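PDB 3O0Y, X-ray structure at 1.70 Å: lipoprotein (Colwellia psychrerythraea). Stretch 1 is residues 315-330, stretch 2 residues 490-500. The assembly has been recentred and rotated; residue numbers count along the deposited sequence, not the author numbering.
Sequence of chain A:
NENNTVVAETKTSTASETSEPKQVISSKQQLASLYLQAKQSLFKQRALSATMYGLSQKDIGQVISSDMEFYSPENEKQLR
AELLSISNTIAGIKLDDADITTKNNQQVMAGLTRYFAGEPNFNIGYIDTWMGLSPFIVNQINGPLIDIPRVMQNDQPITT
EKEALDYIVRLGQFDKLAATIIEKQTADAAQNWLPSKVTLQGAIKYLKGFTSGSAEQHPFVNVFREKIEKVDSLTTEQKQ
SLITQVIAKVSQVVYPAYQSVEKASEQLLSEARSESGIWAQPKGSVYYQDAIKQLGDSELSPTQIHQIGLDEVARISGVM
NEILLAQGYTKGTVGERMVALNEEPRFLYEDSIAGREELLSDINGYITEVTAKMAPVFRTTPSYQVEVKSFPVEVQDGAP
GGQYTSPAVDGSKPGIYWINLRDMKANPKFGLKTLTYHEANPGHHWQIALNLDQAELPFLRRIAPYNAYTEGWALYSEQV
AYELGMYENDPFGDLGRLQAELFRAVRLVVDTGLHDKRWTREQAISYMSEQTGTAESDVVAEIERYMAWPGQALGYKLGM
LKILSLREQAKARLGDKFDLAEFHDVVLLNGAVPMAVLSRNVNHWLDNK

Stretch 1 315-330: RISGVMNEILLAQGYT
Stretch 2, residues 490-500: DPFGDLGRLQA

The centre of the contact is a reciprocal pair of knobs between two nearly antiparallel helical segments, one entering stretch 1 from earlier in the chain, the other starting at Pro-491 and continuing beyond stretch 2, whose axes approach to 9.9 Å at 166°. Ile-323 (chi1 m, chi2 t) fits among Pro-491, Asp-494, Leu-495 and Leu-498, its CG2 3.7 Å from Leu-495 CG and its CD1 3.4 Å from Leu-498 CD1. In return Leu-498 (m, t) fills the hollow bounded by Ile-316, Val-319, Met-320 and Ile-323. The register places Met-320 CA 6.4 Å from Leu-495 CA and Ile-323 CA 7.4 Å from Pro-491 CA.

Met-320 (m, t, p) starts sideways at CB, but its end approaches the other helix: CG lies 3.5 Å from Leu-498 CB, and CE 3.7 Å from both Leu-495 O and Gln-499 N. Leu-324 (m, t) extends the apolar layer, with CD2 3.6 Å from CD1 of Leu-495 (m, t). Toward the start of stretch 1, Ile-316 (m, t) sets CG2 3.5 Å from Leu-498 O, and Val-319 (t) holds CG1 3.9 Å from Leu-498 CD1.

Beyond these apolar contacts, the first helix ends in a Schellman motif. Tyr-329 N donates to Leu-324 O (3.0 Å) and Gly-328 N to Leu-325 O (2.9 Å); Gly-328 adopts phi/psi 96/12, where a CB would jam against the preceding carbonyl. Tyr-329 (m) then brings CE2 to the edge of the Phe-492 ring (m), 4.4 Å from CZ.

At the polar margin Gln-327 (m, m) places NE2 3.6 Å from Pro-491 CB and OE1 3.7 Å from Phe-492 CZ. No hydrogen bond crosses the contact; within stretch 2, Asp-494 and Asp-490 are engaged by their own helix. Asp-494 (t) receives Arg-497 NH2 on OD1 at 2.8 Å in a salt bridge, while Asp-490 (t) caps the helix, its OD1 accepting from Gly-493 N at 3.0 Å.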

ATOM      1  N   ARG A 315      -5.979   1.763 -25.984  1.00  7.91           N
ATOM      2  CA  ARG A 315      -7.079   0.789 -26.058  1.00  7.21           C
ATOM      3  C   ARG A 315      -8.259   1.247 -25.186  1.00  6.80           C
ATOM      4  O   ARG A 315      -9.395   1.324 -25.624  1.00  5.82           O
ATOM      5  CB  ARG A 315      -6.616  -0.567 -25.575  1.00  6.56           C
ATOM      6  CG  ARG A 315      -7.713  -1.635 -25.583  1.00  7.61           C
ATOM      7  CD  ARG A 315      -7.271  -2.943 -24.966  1.00  9.52           C
ATOM      8  NE  ARG A 315      -7.010  -2.863 -23.511  1.00  8.89           N
ATOM      9  CZ  ARG A 315      -7.905  -2.826 -22.535  1.00 11.74           C
ATOM     10  NH1 ARG A 315      -9.213  -2.904 -22.760  1.00 12.97           N
ATOM     11  NH2 ARG A 315      -7.451  -2.819 -21.293  1.00 12.69           N
ATOM     12  N   ILE A 316      -7.931   1.604 -23.952  1.00  6.72           N
ATOM     13  CA  ILE A 316      -8.986   1.930 -22.948  1.00  5.88           C
ATOM     14  C   ILE A 316      -9.684   3.243 -23.339  1.00  6.17           C
ATOM     15  O   ILE A 316     -10.928   3.369 -23.256  1.00  6.92           O
ATOM     16  CB  ILE A 316      -8.407   2.006 -21.545  1.00  5.85           C
ATOM     17  CG1 ILE A 316      -7.837   0.648 -21.095  1.00  7.74           C
ATOM     18  CG2 ILE A 316      -9.529   2.421 -20.506  1.00  8.77           C
ATOM     19  CD1 ILE A 316      -6.897   0.828 -19.875  1.00  8.09           C
ATOM     20  N   SER A 317      -8.898   4.228 -23.750  1.00  7.28           N
ATOM     21  CA  SER A 317      -9.418   5.508 -24.257  1.00  9.08           C
ATOM     22  C   SER A 317     -10.414   5.284 -25.371  1.00  8.00           C
ATOM     23  O   SER A 317     -11.537   5.901 -25.430  1.00  6.94           O
ATOM     24  CB  SER A 317      -8.251   6.378 -24.799  1.00  9.28           C
ATOM     25  OG  SER A 317      -7.698   6.876 -23.630  1.00 21.97           O
ATOM     26  N   GLY A 318     -10.034   4.401 -26.294  1.00  7.78           N
ATOM     27  CA  GLY A 318     -10.900   4.080 -27.428  1.00  7.45           C
ATOM     28  C   GLY A 318     -12.216   3.458 -27.040  1.00  7.67           C
ATOM     29  O   GLY A 318     -13.274   3.819 -27.556  1.00  7.20           O
ATOM     30  N   VAL A 319     -12.174   2.619 -26.022  1.00  7.13           N
ATOM     31  CA  VAL A 319     -13.395   2.052 -25.471  1.00  5.93           C
ATOM     32  C   VAL A 319     -14.273   3.135 -24.839  1.00  6.31           C
ATOM     33  O   VAL A 319     -15.495   3.178 -25.045  1.00  6.54           O
ATOM     34  CB  VAL A 319     -13.099   0.896 -24.433  1.00  7.45           C
ATOM     35  CG1 VAL A 319     -14.392   0.445 -23.783  1.00  4.92           C
ATOM     36  CG2 VAL A 319     -12.377  -0.275 -25.142  1.00  6.98           C
ATOM     37  N   MET A 320     -13.701   3.902 -23.948  1.00  4.96           N
ATOM     38  CA  MET A 320     -14.413   5.006 -23.295  1.00  5.25           C
ATOM     39  C   MET A 320     -15.028   5.954 -24.329  1.00  6.75           C
ATOM     40  O   MET A 320     -16.138   6.386 -24.162  1.00  5.61           O
ATOM     41  CB  MET A 320     -13.438   5.779 -22.390  1.00  4.50           C
ATOM     42  CG  MET A 320     -12.998   5.004 -21.156  1.00  7.23           C
ATOM     43  SD  MET A 320     -11.691   5.860 -20.123  1.00  2.00           S
ATOM     44  CE  MET A 320     -12.806   7.085 -19.307  1.00 10.69           C
ATOM     45  N   ASN A 321     -14.283   6.307 -25.396  1.00  5.26           N
ATOM     46  CA  ASN A 321     -14.878   7.136 -26.481  1.00  4.63           C
ATOM     47  C   ASN A 321     -16.184   6.575 -27.015  1.00  6.30           C
ATOM     48  O   ASN A 321     -17.171   7.309 -27.241  1.00  5.09           O
ATOM     49  CB  ASN A 321     -13.838   7.394 -27.560  1.00  5.65           C
ATOM     50  CG  ASN A 321     -14.389   8.212 -28.697  1.00  6.47           C
ATOM     51  OD1 ASN A 321     -14.695   9.400 -28.537  1.00  6.58           O
ATOM     52  ND2 ASN A 321     -14.396   7.613 -29.905  1.00  6.41           N
ATOM     53  N   GLU A 322     -16.253   5.265 -27.246  1.00  5.35           N
ATOM     54  CA  GLU A 322     -17.464   4.683 -27.762  1.00  5.96           C
ATOM     55  C   GLU A 322     -18.678   4.807 -26.833  1.00  6.26           C
ATOM     56  O   GLU A 322     -19.803   5.114 -27.246  1.00  5.75           O
ATOM     57  CB  GLU A 322     -17.309   3.196 -28.064  1.00  7.61           C
ATOM     58  CG  GLU A 322     -16.334   2.884 -29.144  1.00  7.66           C
ATOM     59  CD  GLU A 322     -16.645   3.419 -30.496  1.00 15.11           C
ATOM     60  OE1 GLU A 322     -17.808   3.734 -30.808  1.00 11.74           O
ATOM     61  OE2 GLU A 322     -15.685   3.450 -31.301  1.00 19.32           O
ATOM     62  N   ILE A 323     -18.419   4.583 -25.563  1.00  5.96           N
ATOM     63  CA  ILE A 323     -19.475   4.701 -24.580  1.00  6.49           C
ATOM     64  C   ILE A 323     -19.924   6.147 -24.477  1.00  4.05           C
ATOM     65  O   ILE A 323     -21.121   6.416 -24.395  1.00  4.54           O
ATOM     66  CB  ILE A 323     -19.007   4.092 -23.247  1.00  5.60           C
ATOM     67  CG1 ILE A 323     -18.676   2.607 -23.404  1.00  7.13           C
ATOM     68  CG2 ILE A 323     -19.937   4.410 -22.069  1.00  6.07           C
ATOM     69  CD1 ILE A 323     -17.872   2.055 -22.237  1.00  6.80           C
ATOM     70  N   LEU A 324     -18.957   7.089 -24.415  1.00  4.07           N
ATOM     71  CA  LEU A 324     -19.256   8.499 -24.406  1.00  3.89           C
ATOM     72  C   LEU A 324     -20.123   8.952 -25.569  1.00  3.74           C
ATOM     73  O   LEU A 324     -21.109   9.664 -25.378  1.00  3.65           O
ATOM     74  CB  LEU A 324     -17.977   9.368 -24.277  1.00  2.08           C
ATOM     75  CG  LEU A 324     -17.354   9.373 -22.878  1.00  5.01           C
ATOM     76  CD1 LEU A 324     -15.873   9.685 -22.985  1.00  5.73           C
ATOM     77  CD2 LEU A 324     -18.121  10.348 -21.901  1.00  6.44           C
ATOM     78  N   LEU A 325     -19.743   8.569 -26.784  1.00  3.66           N
ATOM     79  CA  LEU A 325     -20.476   8.933 -27.951  1.00  5.73           C
ATOM     80  C   LEU A 325     -21.921   8.474 -27.821  1.00  5.34           C
ATOM     81  O   LEU A 325     -22.852   9.240 -28.146  1.00  5.47           O
ATOM     82  CB  LEU A 325     -19.889   8.227 -29.205  1.00  5.58           C
ATOM     83  CG  LEU A 325     -18.586   8.843 -29.679  1.00  7.85           C
ATOM     84  CD1 LEU A 325     -18.038   8.022 -30.850  1.00  6.16           C
ATOM     85  CD2 LEU A 325     -18.731  10.227 -30.128  1.00 11.00           C
ATOM     86  N   ALA A 326     -22.125   7.249 -27.306  1.00  6.58           N
ATOM     87  CA  ALA A 326     -23.428   6.689 -27.210  1.00  6.05           C
ATOM     88  C   ALA A 326     -24.320   7.461 -26.202  1.00  6.14           C
ATOM     89  O   ALA A 326     -25.563   7.392 -26.265  1.00  7.02           O
ATOM     90  CB  ALA A 326     -23.379   5.183 -26.836  1.00  7.32           C
ATOM     91  N   GLN A 327     -23.702   8.124 -25.260  1.00  5.03           N
ATOM     92  CA  GLN A 327     -24.402   9.001 -24.303  1.00  4.76           C
ATOM     93  C   GLN A 327     -24.576  10.410 -24.796  1.00  7.05           C
ATOM     94  O   GLN A 327     -25.187  11.241 -24.098  1.00  6.83           O
ATOM     95  CB  GLN A 327     -23.668   9.042 -22.947  1.00  5.41           C
ATOM     96  CG  GLN A 327     -23.638   7.716 -22.212  1.00  5.64           C
ATOM     97  CD  GLN A 327     -25.011   7.149 -22.057  1.00  8.63           C
ATOM     98  OE1 GLN A 327     -25.910   7.815 -21.547  1.00 13.78           O
ATOM     99  NE2 GLN A 327     -25.136   5.899 -22.375  1.00 10.13           N
ATOM    100  N   GLY A 328     -24.013  10.727 -25.979  1.00  4.58           N
ATOM    101  CA  GLY A 328     -24.167  12.048 -26.563  1.00  6.63           C
ATOM    102  C   GLY A 328     -23.010  13.020 -26.291  1.00  7.42           C
ATOM    103  O   GLY A 328     -23.147  14.232 -26.524  1.00  6.59           O
ATOM    104  N   TYR A 329     -21.916  12.488 -25.787  1.00  5.12           N
ATOM    105  CA  TYR A 329     -20.717  13.261 -25.442  1.00  5.33           C
ATOM    106  C   TYR A 329     -19.690  13.040 -26.522  1.00  6.38           C
ATOM    107  O   TYR A 329     -18.990  12.046 -26.495  1.00  6.48           O
ATOM    108  CB  TYR A 329     -20.201  12.872 -24.075  1.00  5.59           C
ATOM    109  CG  TYR A 329     -21.050  13.410 -22.959  1.00  5.65           C
ATOM    110  CD1 TYR A 329     -20.651  14.543 -22.243  1.00  8.01           C
ATOM    111  CD2 TYR A 329     -22.287  12.835 -22.652  1.00  8.72           C
ATOM    112  CE1 TYR A 329     -21.485  15.077 -21.243  1.00  9.21           C
ATOM    113  CE2 TYR A 329     -23.115  13.383 -21.683  1.00  7.92           C
ATOM    114  CZ  TYR A 329     -22.709  14.450 -20.954  1.00 10.97           C
ATOM    115  OH  TYR A 329     -23.543  15.039 -19.981  1.00 10.39           O
ATOM    116  N   THR A 330     -19.658  13.957 -27.506  1.00  7.92           N
ATOM    117  CA  THR A 330     -19.014  13.678 -28.753  1.00 10.55           C
ATOM    118  C   THR A 330     -17.863  14.679 -29.029  1.00 12.44           C
ATOM    119  O   THR A 330     -17.142  14.499 -29.999  1.00 14.41           O
ATOM    120  CB  THR A 330     -19.971  13.768 -29.953  1.00 11.23           C
ATOM    121  OG1 THR A 330     -20.221  15.131 -30.189  1.00 14.32           O
ATOM    122  CG2 THR A 330     -21.316  13.088 -29.661  1.00 12.02           C
ATOM    123  N   ASP A 490     -25.999   1.388 -15.901  1.00  6.55           N
ATOM    124  CA  ASP A 490     -25.096   2.355 -15.283  1.00  6.05           C
ATOM    125  C   ASP A 490     -23.897   2.715 -16.142  1.00  6.54           C
ATOM    126  O   ASP A 490     -22.742   2.441 -15.786  1.00  7.33           O
ATOM    127  CB  ASP A 490     -24.687   1.923 -13.874  1.00  5.49           C
ATOM    128  CG  ASP A 490     -23.908   2.996 -13.086  1.00  9.44           C
ATOM    129  OD1 ASP A 490     -23.866   4.193 -13.461  1.00  8.78           O
ATOM    130  OD2 ASP A 490     -23.332   2.623 -12.032  1.00  9.97           O
ATOM    131  N   PRO A 491     -24.160   3.342 -17.301  1.00  4.91           N
ATOM    132  CA  PRO A 491     -23.059   3.655 -18.221  1.00  5.51           C
ATOM    133  C   PRO A 491     -22.046   4.639 -17.681  1.00  5.60           C
ATOM    134  O   PRO A 491     -20.836   4.501 -17.966  1.00  5.95           O
ATOM    135  CB  PRO A 491     -23.776   4.273 -19.451  1.00  7.11           C
ATOM    136  CG  PRO A 491     -25.129   4.694 -18.941  1.00  7.91           C
ATOM    137  CD  PRO A 491     -25.480   3.675 -17.885  1.00  6.43           C
ATOM    138  N   PHE A 492     -22.472   5.565 -16.856  1.00  4.52           N
ATOM    139  CA  PHE A 492     -21.494   6.517 -16.297  1.00  5.52           C
ATOM    140  C   PHE A 492     -20.622   5.892 -15.235  1.00  5.21           C
ATOM    141  O   PHE A 492     -19.420   6.171 -15.200  1.00  5.67           O
ATOM    142  CB  PHE A 492     -22.158   7.807 -15.866  1.00  6.49           C
ATOM    143  CG  PHE A 492     -22.801   8.549 -17.020  1.00  5.11           C
ATOM    144  CD1 PHE A 492     -22.057   9.231 -17.906  1.00  8.23           C
ATOM    145  CD2 PHE A 492     -24.162   8.486 -17.226  1.00  5.60           C
ATOM    146  CE1 PHE A 492     -22.624   9.928 -18.970  1.00  8.15           C
ATOM    147  CE2 PHE A 492     -24.752   9.148 -18.311  1.00  8.55           C
ATOM    148  CZ  PHE A 492     -23.973   9.855 -19.192  1.00  8.37           C
ATOM    149  N   GLY A 493     -21.182   5.010 -14.394  1.00  6.40           N
ATOM    150  CA  GLY A 493     -20.325   4.240 -13.475  1.00  6.27           C
ATOM    151  C   GLY A 493     -19.323   3.385 -14.204  1.00  6.27           C
ATOM    152  O   GLY A 493     -18.193   3.215 -13.779  1.00  6.40           O
ATOM    153  N   ASP A 494     -19.737   2.821 -15.345  1.00  5.27           N
ATOM    154  CA  ASP A 494     -18.829   2.053 -16.175  1.00  5.51           C
ATOM    155  C   ASP A 494     -17.703   2.906 -16.684  1.00  5.39           C
ATOM    156  O   ASP A 494     -16.550   2.524 -16.647  1.00  4.64           O
ATOM    157  CB  ASP A 494     -19.609   1.419 -17.345  1.00  6.66           C
ATOM    158  CG  ASP A 494     -18.840   0.350 -18.073  1.00  9.23           C
ATOM    159  OD1 ASP A 494     -17.966  -0.324 -17.471  1.00  9.34           O
ATOM    160  OD2 ASP A 494     -19.160   0.127 -19.300  1.00 10.25           O
ATOM    161  N   LEU A 495     -18.016   4.095 -17.121  1.00  5.58           N
ATOM    162  CA  LEU A 495     -16.946   5.047 -17.449  1.00  5.98           C
ATOM    163  C   LEU A 495     -16.024   5.383 -16.322  1.00  7.27           C
ATOM    164  O   LEU A 495     -14.803   5.528 -16.549  1.00  7.37           O
ATOM    165  CB  LEU A 495     -17.545   6.336 -18.040  1.00  5.95           C
ATOM    166  CG  LEU A 495     -18.135   6.302 -19.447  1.00  6.66           C
ATOM    167  CD1 LEU A 495     -18.985   7.557 -19.784  1.00  5.37           C
ATOM    168  CD2 LEU A 495     -16.964   6.154 -20.503  1.00  5.84           C
ATOM    169  N   GLY A 496     -16.555   5.447 -15.109  1.00  7.17           N
ATOM    170  CA  GLY A 496     -15.707   5.613 -13.947  1.00  6.66           C
ATOM    171  C   GLY A 496     -14.739   4.416 -13.725  1.00  6.75           C
ATOM    172  O   GLY A 496     -13.553   4.625 -13.401  1.00  7.01           O
ATOM    173  N   ARG A 497     -15.237   3.196 -13.918  1.00  6.66           N
ATOM    174  CA  ARG A 497     -14.401   2.038 -13.881  1.00  5.55           C
ATOM    175  C   ARG A 497     -13.312   2.095 -14.926  1.00  4.35           C
ATOM    176  O   ARG A 497     -12.139   1.881 -14.598  1.00  7.09           O
ATOM    177  CB  ARG A 497     -15.174   0.759 -14.100  1.00  6.25           C
ATOM    178  CG  ARG A 497     -14.366  -0.475 -14.265  1.00  8.19           C
ATOM    179  CD  ARG A 497     -15.316  -1.647 -14.633  1.00  8.91           C
ATOM    180  NE  ARG A 497     -15.833  -1.542 -15.985  1.00  8.04           N
ATOM    181  CZ  ARG A 497     -15.322  -2.128 -17.078  1.00  8.50           C
ATOM    182  NH1 ARG A 497     -14.249  -2.821 -17.037  1.00 11.64           N
ATOM    183  NH2 ARG A 497     -15.990  -2.135 -18.221  1.00  8.83           N
ATOM    184  N   LEU A 498     -13.703   2.457 -16.150  1.00  4.48           N
ATOM    185  CA  LEU A 498     -12.717   2.490 -17.243  1.00  4.65           C
ATOM    186  C   LEU A 498     -11.728   3.643 -17.015  1.00  5.51           C
ATOM    187  O   LEU A 498     -10.542   3.469 -17.305  1.00  5.76           O
ATOM    188  CB  LEU A 498     -13.416   2.595 -18.595  1.00  4.55           C
ATOM    189  CG  LEU A 498     -14.184   1.317 -18.976  1.00  4.98           C
ATOM    190  CD1 LEU A 498     -15.181   1.679 -20.117  1.00  8.52           C
ATOM    191  CD2 LEU A 498     -13.187   0.275 -19.412  1.00  7.65           C
ATOM    192  N   GLN A 499     -12.175   4.792 -16.457  1.00  6.36           N
ATOM    193  CA  GLN A 499     -11.281   5.871 -16.108  1.00  7.15           C
ATOM    194  C   GLN A 499     -10.222   5.441 -15.103  1.00  6.42           C
ATOM    195  O   GLN A 499      -9.052   5.815 -15.243  1.00  6.44           O
ATOM    196  CB  GLN A 499     -12.018   7.027 -15.518  1.00  6.81           C
ATOM    197  CG  GLN A 499     -11.178   8.228 -15.250  1.00  8.66           C
ATOM    198  CD  GLN A 499     -12.014   9.371 -14.644  1.00 14.73           C
ATOM    199  OE1 GLN A 499     -12.930   9.115 -13.827  1.00 17.94           O
ATOM    200  NE2 GLN A 499     -11.655  10.625 -14.990  1.00 16.71           N
ATOM    201  N   ALA A 500     -10.626   4.661 -14.138  1.00  4.86           N
ATOM    202  CA  ALA A 500      -9.702   4.129 -13.080  1.00  6.65           C
ATOM    203  C   ALA A 500      -8.708   3.137 -13.742  1.00  6.50           C
ATOM    204  O   ALA A 500      -7.548   3.111 -13.397  1.00  7.71           O
ATOM    205  CB  ALA A 500     -10.500   3.490 -11.961  1.00  6.09           C
TER